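Local coordinates for DUF2179 domain-containing protein (Eubacterium ventriosum, PDB 3HLU) that is of unknown function but supplies the C-terminal DUF2179 domain, an alpha-beta module of the GlnB-like clan, of a probable YitT-family membrane protein, at residues 23-28 with 50-55. Numbering follows the deposited sequence.
Sequences DRMLQE and IMCVMR
Met25, a selenomethionine, reaches from its helix to three residues of the strand and makes every cross-contact of the pair. Its terminal methyl CE lies 3.9 Å from Cys52 SG and 4.1 Å from the methyl CE of Met54, also a selenomethionine, while its selenium rests 4.3 Å from Ile50 CG2. These contacts are apolar, and 74 of the 129 Å² buried between the segments belong to Met25. Ile50, Cys52 and Met54 direct CB at the helix, whereas Met51 turns away, as expected for a strand with one face packed under a helix. The Met25 chain leaves the backbone with CG anti to the carbonyl carbon (chi1 -85°), runs extended through chi2 and bends at chi3 (87°), which turns CE along the strand, from the selenium near Ile50 towards Cys52 and Met54. On a different side of the helix, Arg24 NH2 forms a salt bridge of 3.2 Å to Glu28 OE1, with the oxygen close to the guanidinium plane. The axes of helix 23-28 and strand 50-54 approach to 11.6 Å, with N-to-C directions 31° apart, so the two run roughly parallel. Val62 of helix 56-67 touches both Met25 and Met54, and Ile13 of the adjacent strand 9-14 touches Met25 and Ile50, placing Met25 in the core of this alpha-beta half sandwich, where two helices pack on one face of the four-stranded antiparallel sheet.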
ATOM      1  N   ASP A  23     -14.137  -6.851  -8.202  1.00 82.03           N
ATOM      2  CA  ASP A  23     -15.323  -7.587  -8.628  1.00 84.76           C
ATOM      3  C   ASP A  23     -14.989  -9.034  -8.967  1.00 85.63           C
ATOM      4  O   ASP A  23     -15.679  -9.949  -8.526  1.00 86.20           O
ATOM      5  CB  ASP A  23     -16.041  -6.897  -9.802  1.00 89.27           C
ATOM      6  CG  ASP A  23     -16.800  -5.621  -9.373  1.00 95.15           C
ATOM      7  OD1 ASP A  23     -16.979  -5.385  -8.144  1.00 91.18           O
ATOM      8  OD2 ASP A  23     -17.209  -4.844 -10.279  1.00 98.33           O
ATOM      9  N   ARG A  24     -13.927  -9.239  -9.737  1.00 84.52           N
ATOM     10  CA  ARG A  24     -13.517 -10.586 -10.113  1.00 85.39           C
ATOM     11  C   ARG A  24     -13.044 -11.401  -8.916  1.00 83.87           C
ATOM     12  O   ARG A  24     -13.115 -12.627  -8.923  1.00 84.96           O
ATOM     13  CB  ARG A  24     -12.426 -10.547 -11.182  1.00 85.30           C
ATOM     14  CG  ARG A  24     -12.885  -9.974 -12.505  1.00 89.36           C
ATOM     15  CD  ARG A  24     -11.848 -10.196 -13.604  1.00 91.16           C
ATOM     16  NE  ARG A  24     -11.515 -11.610 -13.784  1.00 95.41           N
ATOM     17  CZ  ARG A  24     -10.569 -12.058 -14.611  1.00100.26           C
ATOM     18  NH1 ARG A  24      -9.858 -11.206 -15.340  1.00102.13           N
ATOM     19  NH2 ARG A  24     -10.326 -13.360 -14.710  1.00 98.96           N
HETATM   20  N   MSE A  25     -12.554 -10.721  -7.887  1.00 81.55           N
HETATM   21  CA  MSE A  25     -12.118 -11.408  -6.678  1.00 83.29           C
HETATM   22  C   MSE A  25     -13.323 -12.005  -5.976  1.00 87.04           C
HETATM   23  O   MSE A  25     -13.266 -13.121  -5.442  1.00 86.10           O
HETATM   24  CB  MSE A  25     -11.398 -10.445  -5.739  1.00 80.95           C
HETATM   25  CG  MSE A  25      -9.925 -10.258  -6.045  1.00 79.28           C
HETATM   26 SE   MSE A  25      -9.090  -8.965  -4.854  0.63 71.73          SE
HETATM   27  CE  MSE A  25      -8.598 -10.136  -3.382  1.00 76.86           C
ATOM     28  N   LEU A  26     -14.412 -11.235  -5.991  1.00 87.50           N
ATOM     29  CA  LEU A  26     -15.684 -11.623  -5.397  1.00 87.46           C
ATOM     30  C   LEU A  26     -16.428 -12.671  -6.211  1.00 88.86           C
ATOM     31  O   LEU A  26     -17.053 -13.564  -5.655  1.00 89.85           O
ATOM     32  CB  LEU A  26     -16.601 -10.409  -5.256  1.00 85.83           C
ATOM     33  CG  LEU A  26     -18.067 -10.833  -5.088  1.00 88.32           C
ATOM     34  CD1 LEU A  26     -18.282 -11.518  -3.732  1.00 87.62           C
ATOM     35  CD2 LEU A  26     -19.033  -9.662  -5.254  1.00 85.58           C
ATOM     36  N   GLN A  27     -16.394 -12.538  -7.530  1.00 90.28           N
ATOM     37  CA  GLN A  27     -17.180 -13.417  -8.370  1.00 90.08           C
ATOM     38  C   GLN A  27     -16.524 -14.770  -8.473  1.00 91.01           C
ATOM     39  O   GLN A  27     -17.175 -15.793  -8.269  1.00 96.22           O
ATOM     40  CB  GLN A  27     -17.383 -12.811  -9.754  1.00 91.76           C
ATOM     41  CG  GLN A  27     -18.552 -11.822  -9.809  1.00 99.08           C
ATOM     42  CD  GLN A  27     -18.329 -10.704 -10.826  1.00105.43           C
ATOM     43  OE1 GLN A  27     -17.408 -10.771 -11.671  1.00104.96           O
ATOM     44  NE2 GLN A  27     -19.163  -9.662 -10.744  1.00102.29           N
ATOM     45  N   GLU A  28     -15.228 -14.772  -8.756  1.00 86.95           N
ATOM     46  CA  GLU A  28     -14.545 -15.993  -9.148  1.00 85.79           C
ATOM     47  C   GLU A  28     -13.769 -16.654  -8.027  1.00 89.09           C
ATOM     48  O   GLU A  28     -13.384 -17.819  -8.148  1.00 89.83           O
ATOM     49  CB  GLU A  28     -13.630 -15.713 -10.330  1.00 84.86           C
ATOM     50  CG  GLU A  28     -14.395 -15.219 -11.531  1.00 92.07           C
ATOM     51  CD  GLU A  28     -13.546 -14.397 -12.476  1.00 96.33           C
ATOM     52  OE1 GLU A  28     -12.307 -14.579 -12.445  1.00 92.92           O
ATOM     53  OE2 GLU A  28     -14.124 -13.577 -13.240  1.00 97.18           O
ATOM     54  N   ILE A  50      -7.629  -1.900  -2.106  1.00 79.07           N
ATOM     55  CA  ILE A  50      -8.380  -3.102  -1.742  1.00 80.26           C
ATOM     56  C   ILE A  50      -7.727  -3.800  -0.554  1.00 78.65           C
ATOM     57  O   ILE A  50      -6.564  -4.185  -0.609  1.00 77.65           O
ATOM     58  CB  ILE A  50      -8.483  -4.130  -2.901  1.00 77.92           C
ATOM     59  CG1 ILE A  50      -9.088  -3.514  -4.151  1.00 75.08           C
ATOM     60  CG2 ILE A  50      -9.299  -5.334  -2.486  1.00 74.45           C
ATOM     61  CD1 ILE A  50      -8.996  -4.425  -5.337  1.00 74.78           C
HETATM   62  N   MSE A  51      -8.491  -3.965   0.523  1.00 83.09           N
HETATM   63  CA  MSE A  51      -8.054  -4.746   1.668  1.00 83.61           C
HETATM   64  C   MSE A  51      -8.726  -6.121   1.707  1.00 84.03           C
HETATM   65  O   MSE A  51      -9.924  -6.253   1.489  1.00 83.79           O
HETATM   66  CB  MSE A  51      -8.330  -3.988   2.953  1.00 85.74           C
HETATM   67  CG  MSE A  51      -8.197  -4.833   4.194  1.00 89.14           C
HETATM   68 SE   MSE A  51      -8.326  -3.645   5.727  0.41110.05          SE
HETATM   69  CE  MSE A  51      -9.146  -2.088   4.842  1.00 88.47           C
ATOM     70  N   CYS A  52      -7.948  -7.150   1.989  1.00 82.10           N
ATOM     71  CA  CYS A  52      -8.486  -8.481   1.993  1.00 81.37           C
ATOM     72  C   CYS A  52      -7.638  -9.373   2.883  1.00 85.86           C
ATOM     73  O   CYS A  52      -6.423  -9.436   2.735  1.00 86.77           O
ATOM     74  CB  CYS A  52      -8.536  -9.020   0.569  1.00 81.03           C
ATOM     75  SG  CYS A  52      -9.307 -10.650   0.411  1.00 84.69           S
ATOM     76  N   VAL A  53      -8.286 -10.048   3.828  1.00 87.96           N
ATOM     77  CA  VAL A  53      -7.613 -11.053   4.636  1.00 89.57           C
ATOM     78  C   VAL A  53      -7.774 -12.389   3.943  1.00 90.10           C
ATOM     79  O   VAL A  53      -8.841 -12.698   3.415  1.00 90.27           O
ATOM     80  CB  VAL A  53      -8.198 -11.137   6.044  1.00 90.85           C
ATOM     81  CG1 VAL A  53      -8.092  -9.787   6.743  1.00 88.89           C
ATOM     82  CG2 VAL A  53      -9.655 -11.587   5.979  1.00 98.34           C
HETATM   83  N   MSE A  54      -6.707 -13.175   3.932  1.00 94.53           N
HETATM   84  CA  MSE A  54      -6.691 -14.382   3.133  1.00 95.84           C
HETATM   85  C   MSE A  54      -5.479 -15.247   3.440  1.00 98.17           C
HETATM   86  O   MSE A  54      -4.490 -14.776   3.985  1.00 97.23           O
HETATM   87  CB  MSE A  54      -6.691 -14.010   1.654  1.00 94.03           C
HETATM   88  CG  MSE A  54      -5.338 -13.513   1.161  1.00 99.04           C
HETATM   89 SE   MSE A  54      -5.323 -12.906  -0.715  1.00122.27          SE
HETATM   90  CE  MSE A  54      -5.793 -11.017  -0.455  1.00 98.53           C
ATOM     91  N   ARG A  55      -5.582 -16.522   3.082  1.00100.38           N
ATOM     92  CA  ARG A  55      -4.512 -17.487   3.265  1.00102.93           C
ATOM     93  C   ARG A  55      -3.553 -17.345   2.084  1.00102.59           C
ATOM     94  O   ARG A  55      -3.937 -16.793   1.049  1.00 98.54           O
ATOM     95  CB  ARG A  55      -5.104 -18.903   3.339  1.00105.31           C
ATOM     96  CG  ARG A  55      -6.506 -18.963   3.972  1.00109.21           C
ATOM     97  CD  ARG A  55      -6.977 -20.386   4.270  1.00111.01           C
ATOM     98  NE  ARG A  55      -6.618 -20.810   5.627  1.00118.36           N
ATOM     99  CZ  ARG A  55      -7.003 -21.959   6.184  1.00121.15           C
ATOM    100  NH1 ARG A  55      -6.628 -22.268   7.426  1.00119.10           N
ATOM    101  NH2 ARG A  55      -7.763 -22.807   5.496  1.00117.53           N
TER